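SalCYP truncation (Salinispora tropica, PDB 7ABB) belongs to the cytochrome P450 family, adopting the mainly helical P450 fold around a bound heme c group. Local coordinates at residues 105-110 with 345-350; 116-121 with 132-137; 145-150 with 204-209; 248-251 with 256-259; 258-261 with 266-269. All blocks are in the same frame, centred on the assembly; numbering follows the deposited sequence.

Interaction 1 of 5, residues 105-110 with 345-350; sequences RDLTPA and AAYARA
L107 and Y347 bury 42 and 43 Å² respectively, most of the 130 Å² in this small contact. The two side chains cross at about a right angle. L107 CD1 comes within 3.5 Å of Y347 CE1, while L107 CB lies 4.0 Å from the same CE1, so one ring carbon is met by both the root and the end of the leucine. The methyl approaches the ring obliquely, and it also lies 3.7 Å from Y347 OH. With Y347 CG anti to its backbone N (chi1 -158°), the ring leaves helix 345-362 and reaches towards residues 105-110. Its hydroxyl is hydrogen-bonded to N142 O, which fixes the far end of the ring beside the leucine.

A second, looser touch lies one residue along: T108 OG1 is 4.1 Å from A350 CB, where the CA atoms of the two segments come nearest (7.0 Å). This is packing only, since OG1 is engaged by A104 O in its own part of the chain. No hydrogen bond joins the two segments.

L107 lies where helix 101-106 gives way to helix 108-120, and Y347 and A350 belong to the first turns of helix 345-362, the L helix of P450s, where A348 touches the heme c. Helix 130-147 packs against the same pair, its A146 meeting both L107 and Y347.

Interaction 2 of 5, residues 116-121 with 132-137; sequences RRRISA and DEFARP
I119 and R118, near the C-terminal end of helix 108-120, both pack on F134, using different parts of its ring. I119 CG1 sits over one face, 4.0 Å from the F134 ring centroid and 24° off the normal, a CH-pi contact displaced towards the rim at CE1. R118 CB instead approaches the ring edge, 3.8 Å from F134 CD1. With F134 CG anti to its backbone N (chi1 169°), the ring extends towards the other helix, and M244 of helix 238-253 packs on it as well. This is the tight, buried part of the contact.

Beyond CB the interface changes character. The R118 chain runs extended from CG to NE and lays one face of its guanidinium over P137, with P137 CB 3.5 Å from NH1. Water 1 lies at the guanidinium edge, accepting from R118 NH1 at 2.9 Å and donating to E133 O at 2.7 Å. This side is the wetter one: a water, and no direct hydrogen bond, links the segments.

The two short helical segments run antiparallel (173°), their axes 9.9 Å apart, as expected for the D and E helices of the P450 core. Chemically, P137 has no N-H to offer E133 O one helical turn back, and the water serves that carbonyl. R118 NE is hydrogen-bonded to N114, and NH2 forms a salt bridge with E141 that probably offsets its charge.

Interaction 3 of 5, residues 145-150 with 204-209; sequences LAVGWP and GDLTSA
V147 and G148 offer backbone atoms (V147 O, G148 CA) to the side chains of D205 and L206. L206 CB points to the carbonyl of V147, 3.6 Å from its O, whereas V147 CG1 and L206 CD2 stay 4.4 Å apart. V147 CG1 is turned instead onto W149, two residues on in the same segment, over the centre of one ring face.

D205 is the N-cap of the helix beginning at L206, and its carboxylate divides its oxygens between two tasks. With CG anti to the backbone N (chi1 170°), D205 OD1 reaches the other segment, 3.6 Å from G148 CA. That backbone has positive phi (97°) where helix 130-147 ends, and with no side chain there the carboxylate can come close. OD2 makes the cap: S208 N donates to D205 OD2 at 2.9 Å from above the carboxylate plane, and S208 OG donates to the same oxygen at 2.7 Å from its anti side. R197 adds a salt bridge to OD2 and also binds G148 O.

Two waters fill the polar seam. Water 3 donates to V147 O and to D205 OD1 and accepts from T207 OG1; water 2 donates to A146 O and accepts from L206 N.

The contact thus sets the C-terminal end of helix 130-147 against the N terminus of helix 206-210, with L229 and L232 of helix 222-235 packing on V147 and L206.

Interaction 4 of 5, residues 248-251 with 256-259; sequences IQHL and GDRH
H250 and D257 are joined by a short, nearly straight hydrogen bond: H250 NE2 donates to D257 OD2 at 2.7 Å, with an N-H...O angle of 176°. The acceptor lies practically in the imidazole plane, whereas the nitrogen meets OD2 on its anti side and somewhat off the carboxylate plane. Different first torsions bring the two groups together. H250 CG is anti to its backbone N (chi1 175°), while D257 CG lies beside its own N and anti to the carbonyl carbon. H254 stacks on the imidazole, further restricting the ring.

These residues flank the tight turn from helix 238-253 to helix 255-263, equivalent to the end of the long central helix of P450s and the J helix that follows it. Here the chain bends so tightly that the CA atoms of L251 and R258 are 4.7 Å apart.

R258, next to D257 on helix 255-263, makes the second link across the turn. Its chain sets out extended and then bends at chi3 (71°), folding the guanidinium back so that R258 NH1 donates to L251 O at 2.9 Å. The carbonyl oxygen lies at the guanidinium edge, and the nitrogen arrives in the carbonyl plane. R258 CB is also close to L251 O, at 3.4 Å. R258 NH2 forms a salt bridge with D365, and Y366 makes a cation-pi contact with the guanidinium. The L251 side chain packs beside D257, its CD2 3.7 Å from D257 O and 3.9 Å from D257 CB.

Interaction 5 of 5, residues 258-261 with 266-269; sequences RHRF and EVRP
F261 and R268 meet across the short connection from helix 255-263 to helix 268-278, the J and K helices in P450 terms, and the arginine holds the end of the first helix against the start of the second. The side chains cross at about a right angle, with R268 drawn over one face of the F261 ring. R268 CG stands above the middle of that ring, 3.6 Å from the centroid and 14° off the normal, a well-centred CH-pi contact. R268 CB and CD lie beside it, CB 3.7 Å from F261 CE2 and CD 3.8 Å from F261 CE1.

From there the arginine continues extended to its guanidinium, which takes F261 O side-on with two nitrogens. R268 NE donates at 2.8 Å to F261 O with an N-H...O angle of 160°; R268 NH2, at 3.1 Å from F261 O, makes a more bent bond of 138°. Both reach the oxygen from the same face of the carbonyl plane, and the oxygen lies in the guanidinium plane.

A second pairing flanks this one. V267 CG2 sits over a face of the R260 guanidinium, 3.4 Å from R260 NH2, the two side chains also crossing at about a right angle. R260 NE and NH2 form salt bridges with D264 and D326.

One arginine thus supplies both an apolar surface and two N-H donors converging on the carbonyl oxygen of the same residue. F261 O lies in the last turn of its helix, where the helix dipole would probably favour a cationic partner. The two bonds to one oxygen fix the rotation of the R268 guanidinium, while its alkyl chain shields the ring.

In the fold
From the N terminus, residues 105-110 open interaction 1, whose partner lies 235 residues later on helix 345-362; the other four contacts are all nested in that long loop. Interaction 2 closes a short loop between helices 108-120 and 130-147. Helix 130-147 then reaches interaction 3, which spans 54 residues to helix 206-210 and touches interaction 1 through L145 on A110. Interactions 4 and 5 follow end to end, overlapping at R258 and H259, with centres 9 Å apart, and connect helices 238-253, 255-263 and 268-278 in succession. They lie far from interaction 3, about 20 Å or more between nearest atoms.

Interaction 1 of 5, residues 105-110 with 345-350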
# COMPACT_ATOMS: atom_id res chain seq x y z
N ARG A 105 -11.20 -12.80 -5.35
CA ARG A 105 -11.31 -14.25 -5.43
C ARG A 105 -11.38 -14.72 -6.88
O ARG A 105 -10.73 -15.70 -7.25
CB ARG A 105 -12.55 -14.74 -4.66
CG ARG A 105 -12.43 -14.52 -3.16
CD ARG A 105 -13.48 -15.29 -2.38
NE ARG A 105 -14.83 -14.76 -2.57
CZ ARG A 105 -15.38 -13.79 -1.83
NH1 ARG A 105 -14.69 -13.21 -0.85
NH2 ARG A 105 -16.62 -13.38 -2.08
N ASP A 106 -12.13 -14.00 -7.71
CA ASP A 106 -12.25 -14.38 -9.12
C ASP A 106 -10.89 -14.39 -9.80
O ASP A 106 -10.64 -15.22 -10.69
CB ASP A 106 -13.19 -13.41 -9.86
CG ASP A 106 -14.64 -13.60 -9.49
OD1 ASP A 106 -15.00 -14.60 -8.84
OD2 ASP A 106 -15.46 -12.73 -9.89
N LEU A 107 -10.00 -13.47 -9.41
CA LEU A 107 -8.69 -13.31 -10.00
C LEU A 107 -7.62 -14.14 -9.31
O LEU A 107 -6.48 -14.15 -9.77
CB LEU A 107 -8.28 -11.83 -9.96
CG LEU A 107 -9.13 -10.86 -10.80
CD1 LEU A 107 -8.74 -9.44 -10.52
CD2 LEU A 107 -8.96 -11.15 -12.26
N THR A 108 -7.98 -14.87 -8.26
CA THR A 108 -6.93 -15.53 -7.48
C THR A 108 -6.29 -16.71 -8.22
O THR A 108 -5.08 -16.90 -8.10
CB THR A 108 -7.48 -15.94 -6.11
OG1 THR A 108 -7.68 -14.76 -5.33
CG2 THR A 108 -6.50 -16.83 -5.34
N PRO A 109 -7.02 -17.51 -9.02
CA PRO A 109 -6.30 -18.54 -9.79
C PRO A 109 -5.20 -17.95 -10.66
O PRO A 109 -4.11 -18.52 -10.77
CB PRO A 109 -7.43 -19.22 -10.57
CG PRO A 109 -8.62 -19.08 -9.64
CD PRO A 109 -8.48 -17.68 -9.11
N ALA A 110 -5.45 -16.78 -11.27
CA ALA A 110 -4.41 -16.14 -12.07
C ALA A 110 -3.25 -15.64 -11.20
O ALA A 110 -2.08 -15.82 -11.55
CB ALA A 110 -5.02 -14.99 -12.89
N ALA A 345 -7.63 -2.88 -1.05
CA ALA A 345 -7.29 -3.67 0.12
C ALA A 345 -7.51 -5.17 -0.10
O ALA A 345 -6.65 -5.98 0.24
CB ALA A 345 -8.08 -3.17 1.33
N ALA A 346 -8.69 -5.56 -0.60
CA ALA A 346 -8.95 -6.98 -0.83
C ALA A 346 -7.94 -7.55 -1.81
O ALA A 346 -7.49 -8.70 -1.66
CB ALA A 346 -10.37 -7.20 -1.35
N TYR A 347 -7.57 -6.77 -2.83
CA TYR A 347 -6.67 -7.29 -3.86
C TYR A 347 -5.26 -7.43 -3.30
O TYR A 347 -4.56 -8.41 -3.60
CB TYR A 347 -6.68 -6.38 -5.10
CG TYR A 347 -6.22 -7.06 -6.37
CD1 TYR A 347 -6.83 -8.22 -6.79
CD2 TYR A 347 -5.23 -6.52 -7.16
CE1 TYR A 347 -6.44 -8.86 -7.95
CE2 TYR A 347 -4.83 -7.14 -8.34
CZ TYR A 347 -5.44 -8.31 -8.72
OH TYR A 347 -5.08 -8.96 -9.89
N ALA A 348 -4.82 -6.45 -2.52
CA ALA A 348 -3.51 -6.53 -1.87
C ALA A 348 -3.45 -7.74 -0.95
O ALA A 348 -2.47 -8.50 -0.97
CB ALA A 348 -3.24 -5.24 -1.09
N ARG A 349 -4.47 -7.94 -0.11
CA ARG A 349 -4.53 -9.11 0.76
C ARG A 349 -4.40 -10.41 -0.04
O ARG A 349 -3.66 -11.33 0.35
CB ARG A 349 -5.83 -9.10 1.55
CG ARG A 349 -5.86 -8.12 2.70
CD ARG A 349 -7.23 -8.08 3.31
NE ARG A 349 -7.14 -7.44 4.62
CZ ARG A 349 -7.75 -6.32 4.96
NH1 ARG A 349 -8.56 -5.66 4.14
NH2 ARG A 349 -7.55 -5.83 6.20
N ALA A 350 -5.16 -10.52 -1.13
CA ALA A 350 -5.11 -11.75 -1.93
C ALA A 350 -3.71 -11.95 -2.50
O ALA A 350 -3.20 -13.08 -2.53
CB ALA A 350 -6.15 -11.69 -3.06

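Interaction 2 of 5, residues 116-121 with 132-137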
# COMPACT_ATOMS: atom_id res chain seq x y z
N ARG A 116 3.33 -18.99 -8.74
CA ARG A 116 3.95 -20.31 -8.87
C ARG A 116 4.95 -20.33 -10.02
O ARG A 116 6.05 -20.89 -9.91
CB ARG A 116 2.87 -21.38 -9.05
CG ARG A 116 3.39 -22.80 -9.08
CD ARG A 116 2.28 -23.81 -9.30
NE ARG A 116 1.30 -23.88 -8.21
CZ ARG A 116 0.01 -23.54 -8.29
NH1 ARG A 116 -0.52 -23.06 -9.42
NH2 ARG A 116 -0.77 -23.68 -7.23
N ARG A 117 4.55 -19.76 -11.15
CA ARG A 117 5.43 -19.68 -12.31
C ARG A 117 6.71 -18.96 -11.97
O ARG A 117 7.82 -19.41 -12.31
CB ARG A 117 4.69 -18.96 -13.44
CG ARG A 117 5.50 -18.72 -14.71
CD ARG A 117 5.18 -17.37 -15.38
NE ARG A 117 3.74 -17.10 -15.39
CZ ARG A 117 3.21 -15.89 -15.19
NH1 ARG A 117 3.98 -14.83 -15.01
NH2 ARG A 117 1.89 -15.73 -15.14
N ARG A 118 6.59 -17.82 -11.28
CA ARG A 118 7.75 -16.99 -11.03
C ARG A 118 8.67 -17.65 -10.00
O ARG A 118 9.88 -17.68 -10.18
CB ARG A 118 7.30 -15.60 -10.59
CG ARG A 118 6.61 -14.82 -11.70
CD ARG A 118 6.21 -13.43 -11.22
NE ARG A 118 5.64 -12.68 -12.33
CZ ARG A 118 6.35 -12.11 -13.29
NH1 ARG A 118 7.68 -12.19 -13.30
NH2 ARG A 118 5.73 -11.47 -14.28
N ILE A 119 8.10 -18.21 -8.93
CA ILE A 119 8.96 -18.82 -7.91
C ILE A 119 9.62 -20.07 -8.47
O ILE A 119 10.81 -20.31 -8.23
CB ILE A 119 8.14 -19.12 -6.66
CG1 ILE A 119 7.64 -17.82 -6.05
CG2 ILE A 119 9.02 -19.89 -5.63
CD1 ILE A 119 6.46 -17.99 -5.13
N SER A 120 8.87 -20.88 -9.23
CA SER A 120 9.44 -22.07 -9.85
C SER A 120 10.68 -21.75 -10.66
O SER A 120 11.61 -22.57 -10.73
CB SER A 120 8.40 -22.73 -10.76
OG SER A 120 7.41 -23.40 -10.02
N ALA A 121 10.74 -20.57 -11.27
CA ALA A 121 11.83 -20.26 -12.17
C ALA A 121 13.14 -19.96 -11.44
O ALA A 121 14.19 -19.97 -12.08
CB ALA A 121 11.46 -19.06 -13.05
N ASP A 132 13.07 -7.27 -6.44
CA ASP A 132 13.44 -6.92 -7.81
C ASP A 132 13.06 -8.02 -8.79
O ASP A 132 12.53 -7.74 -9.88
CB ASP A 132 14.94 -6.65 -7.91
CG ASP A 132 15.37 -5.37 -7.22
OD1 ASP A 132 14.49 -4.57 -6.84
OD2 ASP A 132 16.59 -5.18 -7.08
N GLU A 133 13.36 -9.28 -8.45
CA GLU A 133 13.18 -10.38 -9.39
C GLU A 133 11.81 -11.03 -9.29
O GLU A 133 11.30 -11.53 -10.30
CB GLU A 133 14.26 -11.45 -9.16
CG GLU A 133 15.64 -10.93 -9.32
CD GLU A 133 16.65 -12.06 -9.29
OE1 GLU A 133 17.31 -12.25 -8.24
OE2 GLU A 133 16.73 -12.79 -10.31
N PHE A 134 11.17 -10.99 -8.12
CA PHE A 134 9.91 -11.71 -7.89
C PHE A 134 8.78 -10.74 -7.59
O PHE A 134 7.86 -10.61 -8.40
CB PHE A 134 10.06 -12.74 -6.77
CG PHE A 134 8.74 -13.31 -6.33
CD1 PHE A 134 7.89 -13.85 -7.25
CD2 PHE A 134 8.33 -13.24 -5.02
CE1 PHE A 134 6.65 -14.33 -6.89
CE2 PHE A 134 7.08 -13.72 -4.64
CZ PHE A 134 6.24 -14.26 -5.57
N ALA A 135 8.79 -10.07 -6.44
CA ALA A 135 7.56 -9.46 -5.95
C ALA A 135 7.10 -8.32 -6.85
O ALA A 135 5.90 -8.19 -7.11
CB ALA A 135 7.72 -8.97 -4.51
N ARG A 136 8.02 -7.47 -7.33
CA ARG A 136 7.56 -6.32 -8.12
C ARG A 136 6.93 -6.75 -9.44
O ARG A 136 5.82 -6.29 -9.75
CB ARG A 136 8.70 -5.32 -8.33
CG ARG A 136 8.23 -3.98 -8.88
CD ARG A 136 9.35 -2.97 -8.90
NE ARG A 136 9.83 -2.72 -7.54
CZ ARG A 136 11.04 -3.04 -7.09
NH1 ARG A 136 11.96 -3.60 -7.87
NH2 ARG A 136 11.33 -2.77 -5.82
N PRO A 137 7.56 -7.58 -10.27
CA PRO A 137 6.86 -8.01 -11.49
C PRO A 137 5.60 -8.81 -11.20
O PRO A 137 4.61 -8.69 -11.94
CB PRO A 137 7.92 -8.83 -12.24
CG PRO A 137 8.96 -9.10 -11.32
CD PRO A 137 8.93 -8.08 -10.23
O HOH W 1 9.54 -13.31 -11.35

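Interaction 3 of 5, residues 145-150 with 204-209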
# COMPACT_ATOMS: atom_id res chain seq x y z
N LEU A 145 -3.67 -7.01 -14.63
CA LEU A 145 -4.81 -7.88 -14.86
C LEU A 145 -6.08 -7.23 -14.34
O LEU A 145 -7.12 -7.23 -15.02
CB LEU A 145 -4.60 -9.24 -14.21
CG LEU A 145 -5.70 -10.29 -14.46
CD1 LEU A 145 -5.88 -10.54 -15.92
CD2 LEU A 145 -5.43 -11.59 -13.72
N ALA A 146 -6.00 -6.66 -13.13
CA ALA A 146 -7.19 -6.09 -12.50
C ALA A 146 -7.64 -4.84 -13.24
O ALA A 146 -8.85 -4.64 -13.43
CB ALA A 146 -6.90 -5.77 -11.02
N VAL A 147 -6.69 -4.00 -13.65
CA VAL A 147 -7.04 -2.71 -14.23
C VAL A 147 -7.36 -2.84 -15.71
O VAL A 147 -8.06 -2.00 -16.25
CB VAL A 147 -5.90 -1.70 -14.01
CG1 VAL A 147 -6.15 -0.39 -14.71
CG2 VAL A 147 -5.71 -1.45 -12.52
N GLY A 148 -6.86 -3.87 -16.38
CA GLY A 148 -7.10 -4.06 -17.79
C GLY A 148 -6.00 -3.57 -18.70
O GLY A 148 -6.28 -3.25 -19.87
N TRP A 149 -4.76 -3.50 -18.21
CA TRP A 149 -3.62 -3.10 -19.04
C TRP A 149 -3.01 -4.34 -19.71
O TRP A 149 -2.77 -5.34 -19.01
CB TRP A 149 -2.56 -2.41 -18.17
CG TRP A 149 -2.94 -1.04 -17.71
CD1 TRP A 149 -3.57 -0.09 -18.45
CD2 TRP A 149 -2.71 -0.46 -16.42
NE1 TRP A 149 -3.75 1.06 -17.71
CE2 TRP A 149 -3.22 0.86 -16.46
CE3 TRP A 149 -2.11 -0.92 -15.25
CZ2 TRP A 149 -3.18 1.70 -15.36
CZ3 TRP A 149 -2.07 -0.07 -14.15
CH2 TRP A 149 -2.59 1.24 -14.22
N PRO A 150 -2.78 -4.32 -21.03
CA PRO A 150 -2.25 -5.50 -21.74
C PRO A 150 -0.94 -6.01 -21.14
O PRO A 150 0.02 -5.25 -20.96
CB PRO A 150 -2.05 -4.99 -23.17
CG PRO A 150 -2.96 -3.84 -23.32
CD PRO A 150 -2.99 -3.18 -21.94
N GLY A 204 -16.56 -5.26 -19.65
CA GLY A 204 -15.95 -5.67 -18.41
C GLY A 204 -14.62 -5.03 -18.11
O GLY A 204 -14.15 -5.10 -16.96
N ASP A 205 -13.99 -4.40 -19.10
CA ASP A 205 -12.74 -3.69 -18.92
C ASP A 205 -12.99 -2.37 -18.20
O ASP A 205 -13.90 -1.63 -18.58
CB ASP A 205 -12.13 -3.44 -20.29
CG ASP A 205 -10.95 -2.52 -20.26
OD1 ASP A 205 -9.90 -2.93 -19.73
OD2 ASP A 205 -11.05 -1.40 -20.81
N LEU A 206 -12.17 -2.07 -17.18
CA LEU A 206 -12.41 -0.88 -16.35
C LEU A 206 -12.43 0.39 -17.20
O LEU A 206 -13.39 1.17 -17.14
CB LEU A 206 -11.35 -0.79 -15.25
CG LEU A 206 -11.38 0.51 -14.45
CD1 LEU A 206 -12.72 0.70 -13.74
CD2 LEU A 206 -10.25 0.52 -13.41
N THR A 207 -11.37 0.63 -17.98
CA THR A 207 -11.31 1.86 -18.77
C THR A 207 -12.51 1.97 -19.72
O THR A 207 -13.09 3.05 -19.87
CB THR A 207 -10.00 1.93 -19.55
OG1 THR A 207 -8.90 1.86 -18.64
CG2 THR A 207 -9.91 3.22 -20.37
N SER A 208 -12.86 0.87 -20.38
CA SER A 208 -14.00 0.88 -21.29
C SER A 208 -15.28 1.25 -20.56
O SER A 208 -16.11 2.00 -21.09
CB SER A 208 -14.15 -0.49 -21.96
OG SER A 208 -12.96 -0.87 -22.65
N ALA A 209 -15.45 0.75 -19.33
CA ALA A 209 -16.65 1.06 -18.56
C ALA A 209 -16.76 2.55 -18.32
O ALA A 209 -17.86 3.11 -18.35
CB ALA A 209 -16.63 0.30 -17.23
O HOH W 2 -10.57 -4.20 -15.95
O HOH W 3 -8.67 -0.83 -18.59

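Interaction 4 of 5, residues 248-251 with 256-259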
# COMPACT_ATOMS: atom_id res chain seq x y z
N ILE A 248 8.18 -11.49 4.50
CA ILE A 248 9.07 -12.62 4.24
C ILE A 248 10.42 -12.39 4.90
O ILE A 248 11.05 -13.35 5.35
CB ILE A 248 9.22 -12.89 2.73
CG1 ILE A 248 9.71 -14.32 2.53
CG2 ILE A 248 10.15 -11.92 2.07
CD1 ILE A 248 8.57 -15.33 2.69
N GLN A 249 10.89 -11.15 4.98
CA GLN A 249 12.15 -10.91 5.66
C GLN A 249 12.07 -11.31 7.13
O GLN A 249 13.02 -11.91 7.68
CB GLN A 249 12.56 -9.44 5.52
CG GLN A 249 13.88 -9.18 6.23
CD GLN A 249 14.41 -7.79 6.06
OE1 GLN A 249 15.43 -7.57 5.42
NE2 GLN A 249 13.76 -6.84 6.70
N HIS A 250 10.97 -10.98 7.80
CA HIS A 250 10.77 -11.42 9.17
C HIS A 250 10.77 -12.94 9.28
O HIS A 250 11.46 -13.51 10.14
CB HIS A 250 9.46 -10.85 9.72
CG HIS A 250 9.13 -11.35 11.09
ND1 HIS A 250 9.38 -10.61 12.22
CD2 HIS A 250 8.56 -12.51 11.50
CE1 HIS A 250 9.00 -11.30 13.28
NE2 HIS A 250 8.50 -12.45 12.88
N LEU A 251 9.98 -13.63 8.45
CA LEU A 251 9.95 -15.09 8.51
C LEU A 251 11.33 -15.67 8.27
O LEU A 251 11.72 -16.67 8.91
CB LEU A 251 8.95 -15.63 7.49
CG LEU A 251 7.48 -15.22 7.70
CD1 LEU A 251 6.61 -15.72 6.54
CD2 LEU A 251 6.91 -15.74 9.00
N GLY A 256 10.80 -19.69 14.32
CA GLY A 256 9.55 -20.04 14.98
C GLY A 256 8.32 -19.58 14.21
O GLY A 256 7.35 -20.32 14.07
N ASP A 257 8.33 -18.31 13.77
CA ASP A 257 7.20 -17.79 12.98
C ASP A 257 7.14 -18.43 11.59
O ASP A 257 6.05 -18.70 11.07
CB ASP A 257 7.31 -16.27 12.85
CG ASP A 257 6.99 -15.55 14.17
OD1 ASP A 257 6.19 -16.09 14.95
OD2 ASP A 257 7.56 -14.47 14.41
N ARG A 258 8.30 -18.65 10.96
CA ARG A 258 8.32 -19.36 9.68
C ARG A 258 7.70 -20.74 9.83
O ARG A 258 6.85 -21.15 9.02
CB ARG A 258 9.76 -19.43 9.17
CG ARG A 258 9.88 -20.10 7.82
CD ARG A 258 11.30 -19.95 7.25
NE ARG A 258 12.34 -20.75 7.92
CZ ARG A 258 13.30 -20.29 8.72
NH1 ARG A 258 13.36 -19.00 9.10
NH2 ARG A 258 14.19 -21.17 9.19
N HIS A 259 8.14 -21.49 10.84
CA HIS A 259 7.58 -22.83 11.07
C HIS A 259 6.09 -22.76 11.32
O HIS A 259 5.34 -23.63 10.88
CB HIS A 259 8.26 -23.51 12.26
CG HIS A 259 9.72 -23.81 12.06
ND1 HIS A 259 10.32 -23.92 10.83
CD2 HIS A 259 10.69 -24.05 12.98
CE1 HIS A 259 11.60 -24.21 10.99
NE2 HIS A 259 11.85 -24.28 12.28

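Interaction 5 of 5, residues 258-261 with 266-269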
# COMPACT_ATOMS: atom_id res chain seq x y z
N ARG A 258 8.30 -18.65 10.96
CA ARG A 258 8.32 -19.36 9.68
C ARG A 258 7.70 -20.74 9.83
O ARG A 258 6.85 -21.15 9.02
CB ARG A 258 9.76 -19.43 9.17
CG ARG A 258 9.88 -20.10 7.82
CD ARG A 258 11.30 -19.95 7.25
NE ARG A 258 12.34 -20.75 7.92
CZ ARG A 258 13.30 -20.29 8.72
NH1 ARG A 258 13.36 -19.00 9.10
NH2 ARG A 258 14.19 -21.17 9.19
N HIS A 259 8.14 -21.49 10.84
CA HIS A 259 7.58 -22.83 11.07
C HIS A 259 6.09 -22.76 11.32
O HIS A 259 5.34 -23.63 10.88
CB HIS A 259 8.26 -23.51 12.26
CG HIS A 259 9.72 -23.81 12.06
ND1 HIS A 259 10.32 -23.92 10.83
CD2 HIS A 259 10.69 -24.05 12.98
CE1 HIS A 259 11.60 -24.21 10.99
NE2 HIS A 259 11.85 -24.28 12.28
N ARG A 260 5.63 -21.76 12.07
CA ARG A 260 4.20 -21.64 12.32
C ARG A 260 3.45 -21.40 11.02
O ARG A 260 2.42 -22.04 10.76
CB ARG A 260 3.92 -20.52 13.31
CG ARG A 260 2.45 -20.30 13.62
CD ARG A 260 1.84 -21.41 14.46
NE ARG A 260 0.42 -21.17 14.69
CZ ARG A 260 -0.06 -20.32 15.59
NH1 ARG A 260 0.77 -19.62 16.35
NH2 ARG A 260 -1.37 -20.16 15.74
N PHE A 261 3.94 -20.48 10.19
CA PHE A 261 3.27 -20.18 8.93
C PHE A 261 3.27 -21.40 8.02
O PHE A 261 2.27 -21.71 7.37
CB PHE A 261 3.94 -19.00 8.22
CG PHE A 261 3.14 -18.42 7.10
CD1 PHE A 261 3.22 -18.93 5.82
CD2 PHE A 261 2.30 -17.34 7.32
CE1 PHE A 261 2.47 -18.38 4.77
CE2 PHE A 261 1.55 -16.79 6.28
CZ PHE A 261 1.64 -17.32 5.01
N GLU A 266 -4.07 -22.69 8.79
CA GLU A 266 -5.23 -21.96 9.28
C GLU A 266 -4.87 -20.59 9.85
O GLU A 266 -5.72 -19.70 9.87
CB GLU A 266 -5.94 -22.81 10.34
CG GLU A 266 -7.13 -22.15 11.01
CD GLU A 266 -7.75 -23.03 12.08
OE1 GLU A 266 -8.25 -22.49 13.09
OE2 GLU A 266 -7.74 -24.27 11.90
N VAL A 267 -3.62 -20.42 10.30
CA VAL A 267 -3.20 -19.14 10.87
C VAL A 267 -2.81 -18.11 9.82
O VAL A 267 -2.57 -16.95 10.16
CB VAL A 267 -2.01 -19.34 11.83
CG1 VAL A 267 -0.68 -19.31 11.08
CG2 VAL A 267 -2.03 -18.31 12.95
N ARG A 268 -2.71 -18.51 8.55
CA ARG A 268 -2.06 -17.62 7.59
C ARG A 268 -2.83 -16.32 7.37
O ARG A 268 -2.18 -15.27 7.25
CB ARG A 268 -1.83 -18.38 6.27
CG ARG A 268 -0.81 -19.52 6.45
CD ARG A 268 -0.70 -20.36 5.18
NE ARG A 268 0.39 -21.31 5.29
CZ ARG A 268 0.71 -22.21 4.37
NH1 ARG A 268 -0.00 -22.30 3.26
NH2 ARG A 268 1.74 -23.01 4.57
N PRO A 269 -4.16 -16.31 7.28
CA PRO A 269 -4.85 -15.01 7.12
C PRO A 269 -4.61 -14.06 8.28
O PRO A 269 -4.38 -12.86 8.06
CB PRO A 269 -6.32 -15.42 6.98
CG PRO A 269 -6.25 -16.82 6.39
CD PRO A 269 -5.10 -17.44 7.12